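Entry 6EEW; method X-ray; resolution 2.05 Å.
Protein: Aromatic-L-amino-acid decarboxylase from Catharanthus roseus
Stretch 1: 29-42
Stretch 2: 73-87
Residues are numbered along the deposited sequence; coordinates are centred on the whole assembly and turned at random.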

# COMPACT_ATOMS: atom_id res chain seq x y z
N LYS A 29 2.25 9.18 -27.23
CA LYS A 29 1.31 10.24 -27.57
C LYS A 29 0.40 10.58 -26.38
O LYS A 29 0.36 11.73 -25.91
CB LYS A 29 0.47 9.79 -28.77
CG LYS A 29 -0.56 10.79 -29.27
CD LYS A 29 -1.21 10.27 -30.56
CE LYS A 29 -2.03 11.35 -31.26
NZ LYS A 29 -2.49 10.90 -32.61
N GLN A 30 -0.31 9.57 -25.87
CA GLN A 30 -1.29 9.82 -24.82
C GLN A 30 -0.62 10.35 -23.56
O GLN A 30 -1.14 11.26 -22.90
CB GLN A 30 -2.08 8.55 -24.54
CG GLN A 30 -2.78 7.99 -25.77
CD GLN A 30 -3.53 6.70 -25.49
OE1 GLN A 30 -3.56 6.22 -24.35
NE2 GLN A 30 -4.13 6.12 -26.53
N ALA A 31 0.55 9.79 -23.21
CA ALA A 31 1.23 10.24 -22.00
C ALA A 31 1.70 11.69 -22.14
O ALA A 31 1.59 12.47 -21.19
CB ALA A 31 2.39 9.31 -21.67
N HIS A 32 2.23 12.07 -23.31
CA HIS A 32 2.57 13.48 -23.49
C HIS A 32 1.35 14.36 -23.26
O HIS A 32 1.43 15.42 -22.62
CB HIS A 32 3.14 13.72 -24.89
CG HIS A 32 4.57 13.31 -25.05
ND1 HIS A 32 5.53 13.54 -24.09
CD2 HIS A 32 5.22 12.74 -26.09
CE1 HIS A 32 6.70 13.09 -24.51
NE2 HIS A 32 6.54 12.59 -25.72
N ARG A 33 0.20 13.93 -23.80
CA ARG A 33 -1.02 14.71 -23.63
C ARG A 33 -1.38 14.85 -22.16
O ARG A 33 -1.77 15.93 -21.70
CB ARG A 33 -2.17 14.08 -24.41
CG ARG A 33 -3.49 14.75 -24.13
CD ARG A 33 -4.64 14.16 -24.91
NE ARG A 33 -5.86 14.89 -24.60
CZ ARG A 33 -7.02 14.73 -25.23
NH1 ARG A 33 -7.12 13.85 -26.21
NH2 ARG A 33 -8.07 15.46 -24.88
N MET A 34 -1.22 13.77 -21.40
CA MET A 34 -1.54 13.85 -19.98
C MET A 34 -0.55 14.73 -19.22
O MET A 34 -0.93 15.37 -18.23
CB MET A 34 -1.55 12.46 -19.35
CG MET A 34 -1.96 12.47 -17.88
SD MET A 34 -3.68 13.02 -17.67
CE MET A 34 -4.58 11.54 -18.12
N VAL A 35 0.71 14.73 -19.63
CA VAL A 35 1.69 15.63 -19.02
C VAL A 35 1.26 17.07 -19.22
O VAL A 35 1.33 17.89 -18.29
CB VAL A 35 3.09 15.38 -19.59
CG1 VAL A 35 4.01 16.54 -19.23
CG2 VAL A 35 3.65 14.08 -19.03
N ASP A 36 0.86 17.42 -20.44
CA ASP A 36 0.43 18.80 -20.66
C ASP A 36 -0.81 19.12 -19.82
O ASP A 36 -0.91 20.20 -19.24
CB ASP A 36 0.17 19.04 -22.15
CG ASP A 36 1.45 19.09 -22.96
OD1 ASP A 36 2.47 19.52 -22.41
OD2 ASP A 36 1.44 18.70 -24.14
N PHE A 37 -1.72 18.16 -19.70
CA PHE A 37 -2.91 18.41 -18.89
C PHE A 37 -2.56 18.61 -17.43
O PHE A 37 -3.11 19.50 -16.76
CB PHE A 37 -3.89 17.24 -19.04
CG PHE A 37 -5.15 17.41 -18.23
CD1 PHE A 37 -6.18 18.23 -18.68
CD2 PHE A 37 -5.31 16.74 -17.02
CE1 PHE A 37 -7.34 18.38 -17.94
CE2 PHE A 37 -6.46 16.90 -16.27
CZ PHE A 37 -7.49 17.72 -16.74
N ILE A 38 -1.64 17.80 -16.90
CA ILE A 38 -1.25 17.88 -15.50
C ILE A 38 -0.53 19.19 -15.22
O ILE A 38 -0.74 19.82 -14.17
CB ILE A 38 -0.37 16.67 -15.12
CG1 ILE A 38 -1.16 15.36 -15.18
CG2 ILE A 38 0.29 16.89 -13.75
CD1 ILE A 38 -0.31 14.12 -14.89
N ALA A 39 0.37 19.59 -16.11
CA ALA A 39 1.04 20.87 -15.93
C ALA A 39 0.04 22.01 -15.94
O ALA A 39 0.15 22.95 -15.16
CB ALA A 39 2.11 21.07 -17.00
N ASP A 40 -0.96 21.93 -16.83
CA ASP A 40 -2.00 22.95 -16.84
C ASP A 40 -2.77 22.97 -15.53
O ASP A 40 -3.17 24.04 -15.05
CB ASP A 40 -2.94 22.70 -18.02
CG ASP A 40 -2.24 22.83 -19.36
OD1 ASP A 40 -1.02 23.12 -19.36
OD2 ASP A 40 -2.90 22.66 -20.42
N TYR A 41 -2.99 21.80 -14.92
CA TYR A 41 -3.69 21.78 -13.63
C TYR A 41 -2.83 22.43 -12.54
O TYR A 41 -3.33 23.20 -11.73
CB TYR A 41 -4.08 20.36 -13.23
CG TYR A 41 -4.56 20.22 -11.79
CD1 TYR A 41 -5.86 20.55 -11.41
CD2 TYR A 41 -3.70 19.76 -10.80
CE1 TYR A 41 -6.29 20.43 -10.08
CE2 TYR A 41 -4.12 19.64 -9.47
CZ TYR A 41 -5.41 19.97 -9.12
OH TYR A 41 -5.80 19.85 -7.79
N TYR A 42 -1.55 22.09 -12.50
CA TYR A 42 -0.67 22.73 -11.52
C TYR A 42 -0.61 24.23 -11.74
O TYR A 42 -0.49 24.99 -10.78
CB TYR A 42 0.73 22.13 -11.59
CG TYR A 42 0.87 20.79 -10.91
CD1 TYR A 42 0.04 20.42 -9.87
CD2 TYR A 42 1.87 19.89 -11.29
CE1 TYR A 42 0.17 19.20 -9.25
CE2 TYR A 42 2.01 18.67 -10.67
CZ TYR A 42 1.16 18.33 -9.65
OH TYR A 42 1.29 17.11 -9.02
N PRO A 73 -13.81 7.28 -26.67
CA PRO A 73 -12.64 8.06 -27.10
C PRO A 73 -12.04 8.84 -25.94
O PRO A 73 -12.73 9.27 -25.01
CB PRO A 73 -13.21 9.00 -28.17
CG PRO A 73 -14.68 9.09 -27.87
CD PRO A 73 -15.08 7.78 -27.24
N LEU A 74 -10.71 8.97 -25.97
CA LEU A 74 -10.04 9.64 -24.86
C LEU A 74 -10.51 11.08 -24.70
O LEU A 74 -10.56 11.58 -23.58
CB LEU A 74 -8.52 9.57 -25.03
CG LEU A 74 -7.67 10.17 -23.92
CD1 LEU A 74 -7.99 9.51 -22.61
CD2 LEU A 74 -6.20 9.97 -24.22
N ASP A 75 -10.91 11.73 -25.80
CA ASP A 75 -11.40 13.11 -25.72
C ASP A 75 -12.62 13.21 -24.81
O ASP A 75 -12.71 14.13 -23.98
CB ASP A 75 -11.76 13.62 -27.12
CG ASP A 75 -10.54 13.81 -28.00
OD1 ASP A 75 -9.41 13.71 -27.48
OD2 ASP A 75 -10.72 14.04 -29.22
N ASP A 76 -13.56 12.27 -24.94
CA ASP A 76 -14.73 12.29 -24.06
C ASP A 76 -14.32 12.11 -22.60
O ASP A 76 -14.85 12.79 -21.71
CB ASP A 76 -15.72 11.21 -24.48
CG ASP A 76 -16.38 11.49 -25.82
OD1 ASP A 76 -16.23 12.62 -26.33
OD2 ASP A 76 -17.04 10.58 -26.36
N ILE A 77 -13.37 11.22 -22.34
CA ILE A 77 -12.94 10.95 -20.98
C ILE A 77 -12.29 12.18 -20.37
O ILE A 77 -12.56 12.55 -19.22
CB ILE A 77 -11.98 9.75 -20.95
CG1 ILE A 77 -12.66 8.51 -21.54
CG2 ILE A 77 -11.48 9.51 -19.53
CD1 ILE A 77 -11.77 7.28 -21.54
N MET A 78 -11.39 12.82 -21.12
CA MET A 78 -10.74 14.03 -20.63
C MET A 78 -11.78 15.11 -20.36
O MET A 78 -11.69 15.84 -19.36
CB MET A 78 -9.72 14.50 -21.66
CG MET A 78 -8.59 13.51 -21.88
SD MET A 78 -7.54 13.34 -20.42
CE MET A 78 -8.54 12.28 -19.39
N LYS A 79 -12.77 15.24 -21.25
CA LYS A 79 -13.85 16.19 -21.01
C LYS A 79 -14.55 15.89 -19.69
O LYS A 79 -14.80 16.80 -18.89
CB LYS A 79 -14.84 16.16 -22.17
CG LYS A 79 -15.86 17.27 -22.14
CD LYS A 79 -16.91 17.10 -23.24
CE LYS A 79 -17.74 15.84 -23.04
NZ LYS A 79 -18.73 15.66 -24.14
N ASP A 80 -14.86 14.62 -19.44
CA ASP A 80 -15.55 14.25 -18.21
C ASP A 80 -14.68 14.47 -16.99
O ASP A 80 -15.20 14.74 -15.90
CB ASP A 80 -15.99 12.79 -18.28
CG ASP A 80 -17.05 12.54 -19.33
OD1 ASP A 80 -17.53 13.53 -19.92
OD2 ASP A 80 -17.39 11.36 -19.57
N ILE A 81 -13.37 14.33 -17.13
CA ILE A 81 -12.48 14.59 -16.01
C ILE A 81 -12.47 16.08 -15.70
O ILE A 81 -12.44 16.48 -14.53
CB ILE A 81 -11.08 14.06 -16.32
CG1 ILE A 81 -11.13 12.53 -16.36
CG2 ILE A 81 -10.08 14.56 -15.28
CD1 ILE A 81 -9.83 11.88 -16.67
N GLN A 82 -12.51 16.91 -16.74
CA GLN A 82 -12.55 18.36 -16.52
C GLN A 82 -13.89 18.79 -15.93
O GLN A 82 -13.93 19.73 -15.13
CB GLN A 82 -12.29 19.09 -17.84
CG GLN A 82 -10.83 19.44 -18.07
CD GLN A 82 -10.33 20.58 -17.18
OE1 GLN A 82 -10.57 20.59 -15.96
NE2 GLN A 82 -9.64 21.54 -17.78
N LYS A 83 -14.97 18.11 -16.29
CA LYS A 83 -16.32 18.58 -16.01
C LYS A 83 -16.98 17.92 -14.80
O LYS A 83 -17.84 18.54 -14.17
CB LYS A 83 -17.19 18.40 -17.25
CG LYS A 83 -18.56 19.05 -17.20
CD LYS A 83 -19.39 18.55 -18.37
CE LYS A 83 -19.48 17.03 -18.34
NZ LYS A 83 -20.25 16.51 -19.48
N ASP A 84 -16.60 16.68 -14.46
CA ASP A 84 -17.27 15.89 -13.43
C ASP A 84 -16.36 15.43 -12.31
O ASP A 84 -16.85 15.18 -11.21
CB ASP A 84 -17.91 14.63 -14.04
CG ASP A 84 -18.90 14.94 -15.15
OD1 ASP A 84 -19.73 15.86 -14.98
OD2 ASP A 84 -18.84 14.25 -16.19
N ILE A 85 -15.05 15.30 -12.55
CA ILE A 85 -14.13 14.82 -11.52
C ILE A 85 -13.45 15.99 -10.81
O ILE A 85 -13.63 16.19 -9.60
CB ILE A 85 -13.07 13.86 -12.09
CG1 ILE A 85 -13.73 12.65 -12.75
CG2 ILE A 85 -12.14 13.41 -10.97
CD1 ILE A 85 -14.57 11.82 -11.82
N ILE A 86 -12.67 16.77 -11.55
CA ILE A 86 -11.89 17.83 -10.91
C ILE A 86 -12.78 18.77 -10.10
O ILE A 86 -12.46 19.04 -8.94
CB ILE A 86 -11.02 18.55 -11.95
CG1 ILE A 86 -9.89 17.63 -12.42
CG2 ILE A 86 -10.47 19.84 -11.39
CD1 ILE A 86 -9.09 18.19 -13.56
N PRO A 87 -13.92 19.24 -10.62
CA PRO A 87 -14.79 20.08 -9.79
C PRO A 87 -15.27 19.37 -8.54
O PRO A 87 -15.64 20.04 -7.57
CB PRO A 87 -15.96 20.41 -10.72
CG PRO A 87 -15.42 20.21 -12.10
CD PRO A 87 -14.45 19.06 -11.98

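Helix 29-42 and the helix that starts at Leu74 run nearly parallel, their N-to-C directions 19° apart, but the axes come no closer than 13.0 Å, so side chains from both helices fill the space between them. Arg33 does so fully extended: with chi1 to chi3 all t, it carries its guanidinium to the second helix, where NH1 donates to Asp75 OD1 at 2.6 Å. The N-H...O angle of 174° makes the hydrogen bond of this salt bridge almost linear. Asp75 points its CA-to-CB bond sideways, yet its m rotamer brings the carboxylate to the guanidinium edge, while Met78 CG lies over one guanidinium face, 3.6 Å from Arg33 NH2. Met78 folds back (m, m, p) rather than extending; its SD sits 4.2 Å from Met34 CE, and Met34, itself bent (t, p, p), brings that methyl nearer than its sideways CA-to-CB bond would suggest. The CA-to-CB bond of Phe37 (chi1 t) points toward the second helix. The edge of its ring meets Gln82 CG, 3.6 Å from Phe37 CE1, and Ile86 CD1, 3.6 Å from Phe37 CZ. Ile86 follows the wider pi-type turn at 81-85, where its N bonds to Ile81 O (3.0 Å). The m, t side chain of Ile86 also lies beside Tyr41, with Ile86 CG2 4.4 Å from Tyr41 CE1. At the N-terminal end, Leu74 CD2 packs 4.2 Å from Gln30 CG, and the Gln30 amide hydrogen-bonds elsewhere in the structure.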